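Local atomic coordinates of MutT/NUDIX family protein (Bacillus thuringiensis str. Al Hakam, PDB entry 3ID9), a protein that probably hydrolyses nucleoside diphosphates linked to another moiety, as Nudix hydrolases do, though its own substrate is not established. Residues Q125-I129 / N130-Y134. Residues are numbered along the deposited sequence; the frame is centred on the assembly and turned at random.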
loop_
_atom_site.group_PDB
_atom_site.type_symbol
_atom_site.label_atom_id
_atom_site.label_comp_id
_atom_site.label_asym_id
_atom_site.label_seq_id
_atom_site.Cartn_x
_atom_site.Cartn_y
_atom_site.Cartn_z
ATOM N N GLN B 125 -25.267 1.575 -7.239
ATOM C CA GLN B 125 -26.112 1.062 -6.185
ATOM C C GLN B 125 -25.337 1.012 -4.869
ATOM O O GLN B 125 -24.164 0.642 -4.836
ATOM C CB GLN B 125 -26.598 -0.334 -6.565
ATOM C CG GLN B 125 -27.550 -0.932 -5.569
ATOM C CD GLN B 125 -27.886 -2.385 -5.859
ATOM O OE1 GLN B 125 -28.630 -3.003 -5.107
ATOM N NE2 GLN B 125 -27.338 -2.936 -6.942
HETATM N N MSE B 126 -25.990 1.404 -3.783
HETATM C CA MSE B 126 -25.369 1.379 -2.470
HETATM C C MSE B 126 -25.888 0.130 -1.768
HETATM O O MSE B 126 -27.035 0.079 -1.353
HETATM C CB MSE B 126 -25.749 2.631 -1.673
HETATM C CG MSE B 126 -25.204 3.939 -2.235
HETATM SE SE MSE B 126 -23.244 4.043 -2.346
HETATM C CE MSE B 126 -22.812 3.904 -0.462
ATOM N N VAL B 127 -25.041 -0.882 -1.642
ATOM C CA VAL B 127 -25.446 -2.124 -1.008
ATOM C C VAL B 127 -24.958 -2.267 0.430
ATOM O O VAL B 127 -23.788 -2.064 0.724
ATOM C CB VAL B 127 -24.962 -3.344 -1.829
ATOM C CG1 VAL B 127 -25.287 -4.634 -1.092
ATOM C CG2 VAL B 127 -25.640 -3.354 -3.196
ATOM N N PRO B 128 -25.868 -2.618 1.350
ATOM C CA PRO B 128 -25.484 -2.783 2.756
ATOM C C PRO B 128 -24.352 -3.792 2.827
ATOM O O PRO B 128 -24.392 -4.814 2.142
ATOM C CB PRO B 128 -26.760 -3.311 3.407
ATOM C CG PRO B 128 -27.843 -2.713 2.561
ATOM C CD PRO B 128 -27.299 -2.908 1.159
ATOM N N ILE B 129 -23.352 -3.508 3.654
ATOM C CA ILE B 129 -22.204 -4.393 3.789
ATOM C C ILE B 129 -22.558 -5.808 4.231
ATOM O O ILE B 129 -21.932 -6.762 3.784
ATOM C CB ILE B 129 -21.161 -3.784 4.744
ATOM C CG1 ILE B 129 -20.622 -2.491 4.127
ATOM C CG2 ILE B 129 -20.010 -4.763 4.976
ATOM C CD1 ILE B 129 -19.820 -1.651 5.078
ATOM N N ASN B 130 -23.561 -5.955 5.090
ATOM C CA ASN B 130 -23.957 -7.282 5.543
ATOM C C ASN B 130 -24.760 -8.044 4.484
ATOM O O ASN B 130 -25.372 -9.069 4.789
ATOM C CB ASN B 130 -24.773 -7.193 6.839
ATOM C CG ASN B 130 -26.025 -6.331 6.692
ATOM O OD1 ASN B 130 -26.877 -6.580 5.834
ATOM N ND2 ASN B 130 -26.140 -5.314 7.542
ATOM N N GLU B 131 -24.761 -7.545 3.249
ATOM C CA GLU B 131 -25.483 -8.202 2.157
ATOM C C GLU B 131 -24.596 -8.473 0.955
ATOM O O GLU B 131 -25.075 -8.971 -0.062
ATOM C CB GLU B 131 -26.669 -7.360 1.692
ATOM C CG GLU B 131 -27.809 -7.259 2.682
ATOM C CD GLU B 131 -29.001 -6.539 2.089
ATOM O OE1 GLU B 131 -29.557 -7.050 1.095
ATOM O OE2 GLU B 131 -29.378 -5.464 2.605
ATOM N N LEU B 132 -23.311 -8.140 1.068
ATOM C CA LEU B 132 -22.372 -8.357 -0.025
ATOM C C LEU B 132 -22.235 -9.820 -0.440
ATOM O O LEU B 132 -21.871 -10.109 -1.579
ATOM C CB LEU B 132 -20.988 -7.815 0.326
ATOM C CG LEU B 132 -20.559 -6.369 0.026
ATOM C CD1 LEU B 132 -21.517 -5.700 -0.967
ATOM C CD2 LEU B 132 -20.478 -5.592 1.326
ATOM N N SER B 133 -22.516 -10.746 0.470
ATOM C CA SER B 133 -22.399 -12.159 0.128
ATOM C C SER B 133 -23.315 -12.472 -1.043
ATOM O O SER B 133 -23.025 -13.338 -1.864
ATOM C CB SER B 133 -22.754 -13.042 1.329
ATOM O OG SER B 133 -23.997 -12.658 1.883
ATOM N N TYR B 134 -24.423 -11.749 -1.123
ATOM C CA TYR B 134 -25.370 -11.941 -2.204
ATOM C C TYR B 134 -24.731 -11.631 -3.559
ATOM O O TYR B 134 -25.111 -12.200 -4.580
ATOM C CB TYR B 134 -26.575 -11.030 -1.998
ATOM C CG TYR B 134 -27.593 -11.110 -3.104
ATOM C CD1 TYR B 134 -28.572 -12.106 -3.110
ATOM C CD2 TYR B 134 -27.572 -10.192 -4.152
ATOM C CE1 TYR B 134 -29.509 -12.181 -4.137
ATOM C CE2 TYR B 134 -28.498 -10.258 -5.183
ATOM C CZ TYR B 134 -29.466 -11.252 -5.171
ATOM O OH TYR B 134 -30.379 -11.310 -6.194
#
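The carbonyl oxygen of P128 accepts the backbone N-H of E131, with N and O 3.0 Å apart and an N-H...O angle of 144°. This i to i+3 bond belongs to a 3-10 turn, which leads the chain out of strand 124-128 of the Nudix fold toward helix 139-147. The donor stands well above the carbonyl plane, 51° out of it. One residue on, a weak bond of the same spacing runs from L132 N to I129 O at 3.3 Å, long but nearly straight. P128 suits the strand's end: its ring holds phi near -60°, a value that a strand's last residue and a turn can share, and, having no N-H to offer, it enters the turn's bonding through its carbonyl. The side chain of E131 crosses that ring; CG set beside the backbone N (chi1 -69°) and a stretched chain bring OE2 up to CB, CG and CD of P128, while this exposed position suits a charged group. The inward residues are branched and apolar. I129 and L132 run alongside each other in the same direction, CG2 of I129 being 3.8 Å from CD2 of L132, and both also touch I142 of helix 139-147. I129 further rests on V36 of the neighbouring strand 35-40, so the turn joins sheet to helix. The other methyl of L132, CD1, meets CG1 of the buried V127 at 3.9 Å.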